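Local atomic coordinates of ribonucleoside-diphosphate reductase subunit beta (Clostridium botulinum, PDB entry 6ZJK), a protein that forms the diiron R2 subunit of ribonucleotide reductase and probably generates the radical that the enzyme needs to turn ribonucleoside diphosphates into their deoxy forms. Residues 71-85 with 223-237. Sequence-based numbering, arbitrary orientation.
Sequences WIPEEISLNEDIKQF and KMTATSTIFKYINRD
Trp71 to Phe85 runs along helix 225-237 in the reverse chain direction, Trp71 lying by Tyr233 and Asp81 by Met224. The setting is the all-helical diiron fold of the ribonucleotide reductase small subunit. The short helix 79-84 crosses the start of the long one at -130°, with axes 8.5 Å apart. Asp81 reaches the long helix's first turn. Its OD1 accepts from Ala226 N (3.0 Å), near the carboxylate plane on the syn side. Its OD2 takes both Thr227 N and Thr227 OG1, each at 2.7 Å. Three donors thus hold the buried carboxylate, and the helix N-terminus probably stabilises its negative charge. The Met224 chain folds back on itself, bringing CE to Asp81 CB and the edge of the Phe85 ring. In the middle, Ile76 CD1 packs on Ile230 CG1, and Leu78 CD2 on Ala226 CB. At the far end Tyr233 CB sits over the Trp71 six-membered ring, while the tyrosine ring forms an offset stack with the five-membered one, planes 24° apart. Asp237 OD2 also bonds the iron ligand His140, making Asp237 second-shell and Trp71 one step beyond. Trp71 NE1 reaches that OD2 in the indole plane, 3.3 Å away and nearly straight at 173°.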
ATOM      1  N   TRP A  71      -3.788 -13.727   0.542  1.00 37.47           N
ATOM      2  CA  TRP A  71      -3.495 -14.878  -0.285  1.00 36.25           C
ATOM      3  C   TRP A  71      -2.314 -14.576  -1.212  1.00 41.85           C
ATOM      4  O   TRP A  71      -2.006 -13.456  -1.474  1.00 38.67           O
ATOM      5  CB  TRP A  71      -4.736 -15.332  -1.069  1.00 36.30           C
ATOM      6  CG  TRP A  71      -5.242 -14.314  -1.998  1.00 36.96           C
ATOM      7  CD1 TRP A  71      -5.849 -13.176  -1.681  1.00 39.00           C
ATOM      8  CD2 TRP A  71      -5.144 -14.335  -3.409  1.00 38.76           C
ATOM      9  NE1 TRP A  71      -6.138 -12.478  -2.786  1.00 36.40           N
ATOM     10  CE2 TRP A  71      -5.710 -13.173  -3.872  1.00 39.84           C
ATOM     11  CE3 TRP A  71      -4.617 -15.227  -4.328  1.00 36.19           C
ATOM     12  CZ2 TRP A  71      -5.773 -12.869  -5.201  1.00 36.28           C
ATOM     13  CZ3 TRP A  71      -4.678 -14.923  -5.633  1.00 37.33           C
ATOM     14  CH2 TRP A  71      -5.254 -13.765  -6.065  1.00 39.88           C
ATOM     15  N   ILE A  72      -1.662 -15.616  -1.666  1.00 38.26           N
ATOM     16  CA  ILE A  72      -0.522 -15.530  -2.539  1.00 39.09           C
ATOM     17  C   ILE A  72      -0.838 -16.313  -3.787  1.00 40.23           C
ATOM     18  O   ILE A  72      -0.981 -17.490  -3.756  1.00 39.67           O
ATOM     19  CB  ILE A  72       0.760 -16.067  -1.871  1.00 42.54           C
ATOM     20  CG1 ILE A  72       1.047 -15.330  -0.567  1.00 37.41           C
ATOM     21  CG2 ILE A  72       1.930 -15.916  -2.799  1.00 38.15           C
ATOM     22  CD1 ILE A  72       2.258 -15.815   0.176  1.00 42.42           C
ATOM     23  N   PRO A  73      -0.929 -15.626  -4.883  1.00 40.95           N
ATOM     24  CA  PRO A  73      -1.298 -16.165  -6.183  1.00 37.08           C
ATOM     25  C   PRO A  73      -0.519 -17.374  -6.599  1.00 42.52           C
ATOM     26  O   PRO A  73      -1.069 -18.381  -6.939  1.00 36.87           O
ATOM     27  CB  PRO A  73      -1.038 -15.029  -7.118  1.00 37.27           C
ATOM     28  CG  PRO A  73      -1.060 -13.855  -6.298  1.00 38.47           C
ATOM     29  CD  PRO A  73      -0.727 -14.197  -4.921  1.00 38.36           C
ATOM     30  N   GLU A  74       0.795 -17.360  -6.400  1.00 40.10           N
ATOM     31  CA  GLU A  74       1.674 -18.493  -6.760  1.00 43.35           C
ATOM     32  C   GLU A  74       1.513 -19.751  -5.963  1.00 44.12           C
ATOM     33  O   GLU A  74       1.998 -20.721  -6.327  1.00 40.06           O
ATOM     34  CB  GLU A  74       3.140 -18.082  -6.854  1.00 43.52           C
ATOM     35  CG  GLU A  74       3.428 -17.156  -8.009  1.00 50.33           C
ATOM     36  CD  GLU A  74       4.882 -16.747  -8.166  1.00 59.29           C
ATOM     37  OE1 GLU A  74       5.713 -17.192  -7.369  1.00 57.55           O
ATOM     38  OE2 GLU A  74       5.185 -15.987  -9.094  1.00 58.16           O
ATOM     39  N   GLU A  75       0.688 -19.695  -4.943  1.00 41.41           N
ATOM     40  CA  GLU A  75       0.435 -20.851  -4.140  1.00 46.52           C
ATOM     41  C   GLU A  75      -0.717 -21.698  -4.714  1.00 43.77           C
ATOM     42  O   GLU A  75      -1.039 -22.708  -4.180  1.00 46.43           O
ATOM     43  CB  GLU A  75       0.167 -20.442  -2.687  1.00 45.49           C
ATOM     44  CG  GLU A  75       1.372 -20.495  -1.767  1.00 49.29           C
ATOM     45  CD  GLU A  75       1.132 -19.988  -0.344  1.00 53.75           C
ATOM     46  OE1 GLU A  75       2.090 -19.830   0.392  1.00 54.04           O
ATOM     47  OE2 GLU A  75       0.010 -19.740   0.066  1.00 62.16           O
ATOM     48  N   ILE A  76      -1.327 -21.255  -5.802  1.00 40.58           N
ATOM     49  CA  ILE A  76      -2.400 -21.970  -6.426  1.00 43.88           C
ATOM     50  C   ILE A  76      -1.865 -22.614  -7.684  1.00 42.93           C
ATOM     51  O   ILE A  76      -1.459 -21.957  -8.556  1.00 41.25           O
ATOM     52  CB  ILE A  76      -3.536 -21.021  -6.752  1.00 37.34           C
ATOM     53  CG1 ILE A  76      -4.176 -20.519  -5.485  1.00 46.25           C
ATOM     54  CG2 ILE A  76      -4.560 -21.716  -7.588  1.00 45.20           C
ATOM     55  CD1 ILE A  76      -4.717 -19.144  -5.631  1.00 42.71           C
ATOM     56  N   SER A  77      -1.917 -23.910  -7.765  1.00 44.11           N
ATOM     57  CA  SER A  77      -1.318 -24.566  -8.922  1.00 47.01           C
ATOM     58  C   SER A  77      -2.210 -24.473 -10.157  1.00 43.63           C
ATOM     59  O   SER A  77      -3.417 -24.716 -10.091  1.00 41.98           O
ATOM     60  CB  SER A  77      -1.059 -26.033  -8.615  1.00 51.60           C
ATOM     61  OG  SER A  77      -1.019 -26.761  -9.821  1.00 56.97           O
ATOM     62  N   LEU A  78      -1.539 -24.245 -11.288  1.00 44.73           N
ATOM     63  CA  LEU A  78      -2.149 -24.081 -12.606  1.00 46.29           C
ATOM     64  C   LEU A  78      -1.929 -25.308 -13.487  1.00 48.68           C
ATOM     65  O   LEU A  78      -2.106 -25.230 -14.707  1.00 43.11           O
ATOM     66  CB  LEU A  78      -1.611 -22.828 -13.307  1.00 45.71           C
ATOM     67  CG  LEU A  78      -2.033 -21.493 -12.681  1.00 46.18           C
ATOM     68  CD1 LEU A  78      -1.518 -20.292 -13.481  1.00 45.37           C
ATOM     69  CD2 LEU A  78      -3.560 -21.417 -12.515  1.00 51.50           C
ATOM     70  N   ASN A  79      -1.493 -26.430 -12.903  1.00 45.97           N
ATOM     71  CA  ASN A  79      -1.058 -27.574 -13.694  1.00 48.10           C
ATOM     72  C   ASN A  79      -2.147 -28.040 -14.650  1.00 52.82           C
ATOM     73  O   ASN A  79      -1.847 -28.425 -15.783  1.00 49.17           O
ATOM     74  CB  ASN A  79      -0.627 -28.712 -12.774  1.00 48.68           C
ATOM     75  CG  ASN A  79       0.785 -28.536 -12.240  1.00 58.50           C
ATOM     76  OD1 ASN A  79       1.424 -27.495 -12.438  1.00 58.09           O
ATOM     77  ND2 ASN A  79       1.276 -29.553 -11.544  1.00 61.07           N
ATOM     78  N   GLU A  80      -3.416 -27.992 -14.226  1.00 48.76           N
ATOM     79  CA  GLU A  80      -4.497 -28.431 -15.109  1.00 55.48           C
ATOM     80  C   GLU A  80      -4.753 -27.421 -16.221  1.00 51.14           C
ATOM     81  O   GLU A  80      -5.049 -27.808 -17.359  1.00 51.48           O
ATOM     82  CB  GLU A  80      -5.785 -28.672 -14.311  1.00 63.41           C
ATOM     83  CG  GLU A  80      -5.780 -29.941 -13.469  1.00 69.37           C
ATOM     84  CD  GLU A  80      -5.430 -31.175 -14.289  1.00 74.82           C
ATOM     85  OE1 GLU A  80      -6.143 -31.453 -15.283  1.00 83.07           O
ATOM     86  OE2 GLU A  80      -4.439 -31.861 -13.951  1.00 79.63           O
ATOM     87  N   ASP A  81      -4.601 -26.127 -15.926  1.00 51.50           N
ATOM     88  CA  ASP A  81      -4.807 -25.107 -16.948  1.00 44.49           C
ATOM     89  C   ASP A  81      -3.704 -25.120 -18.010  1.00 46.31           C
ATOM     90  O   ASP A  81      -3.964 -24.766 -19.169  1.00 42.48           O
ATOM     91  CB  ASP A  81      -4.878 -23.719 -16.307  1.00 40.37           C
ATOM     92  CG  ASP A  81      -6.098 -23.554 -15.376  1.00 48.17           C
ATOM     93  OD1 ASP A  81      -6.620 -24.574 -14.861  1.00 46.54           O
ATOM     94  OD2 ASP A  81      -6.573 -22.402 -15.217  1.00 41.24           O
ATOM     95  N   ILE A  82      -2.486 -25.542 -17.655  1.00 42.46           N
ATOM     96  CA  ILE A  82      -1.428 -25.655 -18.662  1.00 45.86           C
ATOM     97  C   ILE A  82      -1.837 -26.630 -19.759  1.00 45.76           C
ATOM     98  O   ILE A  82      -1.674 -26.353 -20.953  1.00 42.47           O
ATOM     99  CB  ILE A  82      -0.110 -26.081 -17.995  1.00 43.44           C
ATOM    100  CG1 ILE A  82       0.344 -25.016 -16.979  1.00 44.67           C
ATOM    101  CG2 ILE A  82       0.938 -26.298 -19.048  1.00 44.35           C
ATOM    102  CD1 ILE A  82       1.577 -25.399 -16.184  1.00 45.25           C
ATOM    103  N   LYS A  83      -2.436 -27.757 -19.373  1.00 42.90           N
ATOM    104  CA  LYS A  83      -2.773 -28.711 -20.425  1.00 48.91           C
ATOM    105  C   LYS A  83      -3.979 -28.237 -21.233  1.00 49.08           C
ATOM    106  O   LYS A  83      -4.012 -28.389 -22.459  1.00 53.00           O
ATOM    107  CB  LYS A  83      -3.085 -30.073 -19.804  1.00 53.33           C
ATOM    108  CG  LYS A  83      -2.256 -30.466 -18.567  1.00 56.22           C
ATOM    109  CD  LYS A  83      -2.050 -31.985 -18.537  1.00 63.90           C
ATOM    110  CE  LYS A  83      -2.189 -32.587 -17.140  1.00 72.84           C
ATOM    111  NZ  LYS A  83      -1.703 -33.990 -17.024  1.00 81.38           N
ATOM    112  N   GLN A  84      -4.911 -27.474 -20.659  1.00 48.66           N
ATOM    113  CA  GLN A  84      -6.149 -27.115 -21.349  1.00 46.57           C
ATOM    114  C   GLN A  84      -6.015 -25.884 -22.238  1.00 48.20           C
ATOM    115  O   GLN A  84      -6.799 -25.728 -23.184  1.00 50.48           O
ATOM    116  CB  GLN A  84      -7.249 -26.865 -20.322  1.00 50.14           C
ATOM    117  CG  GLN A  84      -7.420 -28.016 -19.369  1.00 56.62           C
ATOM    118  CD  GLN A  84      -8.587 -27.830 -18.439  1.00 55.89           C
ATOM    119  OE1 GLN A  84      -8.569 -26.963 -17.559  1.00 57.31           O
ATOM    120  NE2 GLN A  84      -9.609 -28.663 -18.609  1.00 55.97           N
ATOM    121  N   PHE A  85      -5.087 -24.976 -21.925  1.00 45.19           N
ATOM    122  CA  PHE A  85      -4.953 -23.747 -22.707  1.00 47.60           C
ATOM    123  C   PHE A  85      -4.798 -23.956 -24.220  1.00 50.25           C
ATOM    124  O   PHE A  85      -5.369 -23.154 -24.978  1.00 39.94           O
ATOM    125  CB  PHE A  85      -3.776 -22.922 -22.165  1.00 43.22           C
ATOM    126  CG  PHE A  85      -3.709 -21.528 -22.719  1.00 37.73           C
ATOM    127  CD1 PHE A  85      -4.536 -20.533 -22.231  1.00 42.22           C
ATOM    128  CD2 PHE A  85      -2.819 -21.214 -23.731  1.00 45.11           C
ATOM    129  CE1 PHE A  85      -4.484 -19.252 -22.742  1.00 40.66           C
ATOM    130  CE2 PHE A  85      -2.752 -19.930 -24.243  1.00 43.95           C
ATOM    131  CZ  PHE A  85      -3.580 -18.949 -23.745  1.00 44.01           C
ATOM    132  N   LYS A 223     -13.176 -25.772 -18.245  1.00 46.95           N
ATOM    133  CA  LYS A 223     -12.041 -25.149 -18.916  1.00 45.56           C
ATOM    134  C   LYS A 223     -11.434 -24.076 -18.010  1.00 49.64           C
ATOM    135  O   LYS A 223     -12.156 -23.226 -17.477  1.00 42.27           O
ATOM    136  CB  LYS A 223     -12.485 -24.557 -20.264  1.00 47.16           C
ATOM    137  CG  LYS A 223     -13.007 -25.609 -21.280  1.00 51.63           C
ATOM    138  CD  LYS A 223     -13.787 -24.994 -22.478  1.00 58.25           C
ATOM    139  CE  LYS A 223     -14.265 -26.073 -23.471  1.00 65.67           C
ATOM    140  NZ  LYS A 223     -15.303 -25.616 -24.460  1.00 64.16           N
ATOM    141  N   MET A 224     -10.103 -24.115 -17.844  1.00 49.67           N
ATOM    142  CA  MET A 224      -9.357 -23.122 -17.058  1.00 43.23           C
ATOM    143  C   MET A 224      -9.885 -23.005 -15.631  1.00 37.35           C
ATOM    144  O   MET A 224     -10.172 -21.911 -15.150  1.00 38.76           O
ATOM    145  CB  MET A 224      -9.365 -21.744 -17.734  1.00 37.40           C
ATOM    146  CG  MET A 224      -8.921 -21.784 -19.195  1.00 44.88           C
ATOM    147  SD  MET A 224      -7.262 -22.470 -19.499  1.00 42.45           S
ATOM    148  CE  MET A 224      -6.203 -21.184 -18.796  1.00 45.82           C
ATOM    149  N   THR A 225     -10.000 -24.146 -14.941  1.00 39.54           N
ATOM    150  CA  THR A 225     -10.630 -24.144 -13.621  1.00 42.13           C
ATOM    151  C   THR A 225      -9.763 -23.455 -12.570  1.00 45.39           C
ATOM    152  O   THR A 225     -10.283 -22.767 -11.691  1.00 38.97           O
ATOM    153  CB  THR A 225     -10.927 -25.575 -13.181  1.00 45.91           C
ATOM    154  OG1 THR A 225      -9.818 -26.394 -13.530  1.00 56.00           O
ATOM    155  CG2 THR A 225     -12.143 -26.111 -13.925  1.00 45.07           C
ATOM    156  N   ALA A 226      -8.439 -23.626 -12.634  1.00 41.25           N
ATOM    157  CA  ALA A 226      -7.608 -23.022 -11.594  1.00 42.21           C
ATOM    158  C   ALA A 226      -7.438 -21.525 -11.806  1.00 40.49           C
ATOM    159  O   ALA A 226      -7.242 -20.786 -10.837  1.00 40.17           O
ATOM    160  CB  ALA A 226      -6.242 -23.701 -11.527  1.00 43.35           C
ATOM    161  N   THR A 227      -7.512 -21.062 -13.055  1.00 38.39           N
ATOM    162  CA  THR A 227      -7.626 -19.631 -13.305  1.00 34.92           C
ATOM    163  C   THR A 227      -8.882 -19.073 -12.630  1.00 41.94           C
ATOM    164  O   THR A 227      -8.868 -17.962 -12.083  1.00 35.17           O
ATOM    165  CB  THR A 227      -7.607 -19.401 -14.822  1.00 37.06           C
ATOM    166  OG1 THR A 227      -6.289 -19.709 -15.326  1.00 38.60           O
ATOM    167  CG2 THR A 227      -7.951 -17.980 -15.197  1.00 35.46           C
ATOM    168  N   SER A 228      -9.952 -19.864 -12.596  1.00 36.88           N
ATOM    169  CA  SER A 228     -11.174 -19.400 -11.966  1.00 39.83           C
ATOM    170  C   SER A 228     -10.986 -19.308 -10.451  1.00 37.82           C
ATOM    171  O   SER A 228     -11.428 -18.338  -9.830  1.00 34.92           O
ATOM    172  CB  SER A 228     -12.326 -20.330 -12.354  1.00 36.33           C
ATOM    173  OG  SER A 228     -13.409 -20.259 -11.451  1.00 41.29           O
ATOM    174  N   THR A 229     -10.263 -20.263  -9.851  1.00 36.65           N
ATOM    175  CA  THR A 229      -9.946 -20.182  -8.423  1.00 41.00           C
ATOM    176  C   THR A 229      -9.215 -18.886  -8.075  1.00 39.22           C
ATOM    177  O   THR A 229      -9.564 -18.212  -7.095  1.00 37.85           O
ATOM    178  CB  THR A 229      -9.148 -21.411  -7.986  1.00 41.81           C
ATOM    179  OG1 THR A 229      -9.968 -22.575  -8.182  1.00 48.80           O
ATOM    180  CG2 THR A 229      -8.787 -21.315  -6.522  1.00 34.51           C
ATOM    181  N   ILE A 230      -8.214 -18.502  -8.870  1.00 34.79           N
ATOM    182  CA  ILE A 230      -7.583 -17.201  -8.653  1.00 36.14           C
ATOM    183  C   ILE A 230      -8.627 -16.079  -8.693  1.00 36.04           C
ATOM    184  O   ILE A 230      -8.616 -15.186  -7.837  1.00 35.77           O
ATOM    185  CB  ILE A 230      -6.453 -16.967  -9.673  1.00 36.67           C
ATOM    186  CG1 ILE A 230      -5.273 -17.886  -9.362  1.00 34.98           C
ATOM    187  CG2 ILE A 230      -5.984 -15.524  -9.659  1.00 34.31           C
ATOM    188  CD1 ILE A 230      -4.103 -17.795 -10.386  1.00 40.31           C
ATOM    189  N   PHE A 231      -9.575 -16.124  -9.652  1.00 33.64           N
ATOM    190  CA  PHE A 231     -10.540 -15.031  -9.730  1.00 35.59           C
ATOM    191  C   PHE A 231     -11.520 -15.029  -8.554  1.00 32.71           C
ATOM    192  O   PHE A 231     -12.029 -13.964  -8.207  1.00 32.53           O
ATOM    193  CB  PHE A 231     -11.278 -15.031 -11.086  1.00 32.80           C
ATOM    194  CG  PHE A 231     -10.496 -14.318 -12.163  1.00 36.19           C
ATOM    195  CD1 PHE A 231     -10.469 -12.923 -12.201  1.00 32.96           C
ATOM    196  CD2 PHE A 231      -9.706 -15.031 -13.071  1.00 36.36           C
ATOM    197  CE1 PHE A 231      -9.691 -12.240 -13.153  1.00 35.16           C
ATOM    198  CE2 PHE A 231      -8.926 -14.361 -14.041  1.00 38.98           C
ATOM    199  CZ  PHE A 231      -8.918 -12.966 -14.078  1.00 37.44           C
ATOM    200  N   LYS A 232     -11.790 -16.178  -7.923  1.00 33.93           N
ATOM    201  CA  LYS A 232     -12.594 -16.168  -6.701  1.00 35.09           C
ATOM    202  C   LYS A 232     -11.894 -15.402  -5.584  1.00 37.20           C
ATOM    203  O   LYS A 232     -12.551 -14.720  -4.784  1.00 32.66           O
ATOM    204  CB  LYS A 232     -12.906 -17.591  -6.241  1.00 35.23           C
ATOM    205  CG  LYS A 232     -13.877 -18.352  -7.139  1.00 38.00           C
ATOM    206  CD  LYS A 232     -13.995 -19.785  -6.659  1.00 43.45           C
ATOM    207  CE  LYS A 232     -14.917 -20.595  -7.533  1.00 49.67           C
ATOM    208  NZ  LYS A 232     -15.135 -21.974  -7.001  1.00 60.97           N
ATOM    209  N   TYR A 233     -10.562 -15.519  -5.490  1.00 33.12           N
ATOM    210  CA  TYR A 233      -9.855 -14.770  -4.456  1.00 34.71           C
ATOM    211  C   TYR A 233      -9.906 -13.275  -4.730  1.00 35.18           C
ATOM    212  O   TYR A 233     -10.109 -12.469  -3.808  1.00 34.06           O
ATOM    213  CB  TYR A 233      -8.403 -15.254  -4.346  1.00 36.73           C
ATOM    214  CG  TYR A 233      -8.255 -16.512  -3.534  1.00 35.29           C
ATOM    215  CD1 TYR A 233      -8.160 -16.453  -2.138  1.00 38.64           C
ATOM    216  CD2 TYR A 233      -8.224 -17.754  -4.144  1.00 39.51           C
ATOM    217  CE1 TYR A 233      -8.028 -17.601  -1.384  1.00 40.27           C
ATOM    218  CE2 TYR A 233      -8.082 -18.914  -3.399  1.00 42.18           C
ATOM    219  CZ  TYR A 233      -7.976 -18.830  -2.017  1.00 46.88           C
ATOM    220  OH  TYR A 233      -7.843 -19.980  -1.269  1.00 45.49           O
ATOM    221  N   ILE A 234      -9.810 -12.919  -5.975  1.00 33.03           N
ATOM    222  CA  ILE A 234      -9.872 -11.545  -6.351  1.00 32.93           C
ATOM    223  C   ILE A 234     -11.271 -11.004  -6.064  1.00 37.34           C
ATOM    224  O   ILE A 234     -11.404  -9.928  -5.636  1.00 32.76           O
ATOM    225  CB  ILE A 234      -9.565 -11.357  -7.817  1.00 33.71           C
ATOM    226  CG1 ILE A 234      -8.164 -11.872  -8.162  1.00 35.37           C
ATOM    227  CG2 ILE A 234      -9.639  -9.926  -8.215  1.00 32.96           C
ATOM    228  CD1 ILE A 234      -7.707 -11.434  -9.508  1.00 34.45           C
ATOM    229  N   ASN A 235     -12.286 -11.796  -6.361  1.00 33.38           N
ATOM    230  CA  ASN A 235     -13.687 -11.454  -6.147  1.00 37.94           C
ATOM    231  C   ASN A 235     -13.869 -11.176  -4.649  1.00 36.94           C
ATOM    232  O   ASN A 235     -14.354 -10.195  -4.326  1.00 39.12           O
ATOM    233  CB  ASN A 235     -14.573 -12.596  -6.606  1.00 32.35           C
ATOM    234  CG  ASN A 235     -16.013 -12.183  -6.891  1.00 42.51           C
ATOM    235  OD1 ASN A 235     -16.493 -11.167  -6.472  1.00 36.09           O
ATOM    236  ND2 ASN A 235     -16.664 -13.003  -7.642  1.00 34.35           N
ATOM    237  N   ARG A 236     -13.428 -12.072  -3.795  1.00 33.05           N
ATOM    238  CA  ARG A 236     -13.456 -11.874  -2.377  1.00 38.22           C
ATOM    239  C   ARG A 236     -12.881 -10.514  -1.936  1.00 39.91           C
ATOM    240  O   ARG A 236     -13.553  -9.780  -1.281  1.00 39.18           O
ATOM    241  CB  ARG A 236     -12.809 -13.001  -1.676  1.00 35.63           C
ATOM    242  CG  ARG A 236     -12.960 -12.935  -0.188  1.00 39.78           C
ATOM    243  CD  ARG A 236     -12.410 -14.141   0.478  1.00 43.65           C
ATOM    244  NE  ARG A 236     -10.967 -14.201   0.467  1.00 38.43           N
ATOM    245  CZ  ARG A 236     -10.282 -15.142   1.062  1.00 41.73           C
ATOM    246  NH1 ARG A 236     -10.888 -16.051   1.711  1.00 48.43           N
ATOM    247  NH2 ARG A 236      -8.995 -15.173   1.021  1.00 40.13           N
ATOM    248  N   ASP A 237     -11.706 -10.142  -2.394  1.00 32.77           N
ATOM    249  CA  ASP A 237     -11.156  -8.879  -2.077  1.00 32.87           C
ATOM    250  C   ASP A 237     -12.051  -7.781  -2.627  1.00 37.80           C
ATOM    251  O   ASP A 237     -12.288  -6.846  -1.989  1.00 36.91           O
ATOM    252  CB  ASP A 237      -9.745  -8.667  -2.659  1.00 34.58           C
ATOM    253  CG  ASP A 237      -8.648  -9.500  -1.999  1.00 40.30           C
ATOM    254  OD1 ASP A 237      -8.792 -10.109  -0.977  1.00 38.54           O
ATOM    255  OD2 ASP A 237      -7.597  -9.561  -2.580  1.00 38.62           O
TER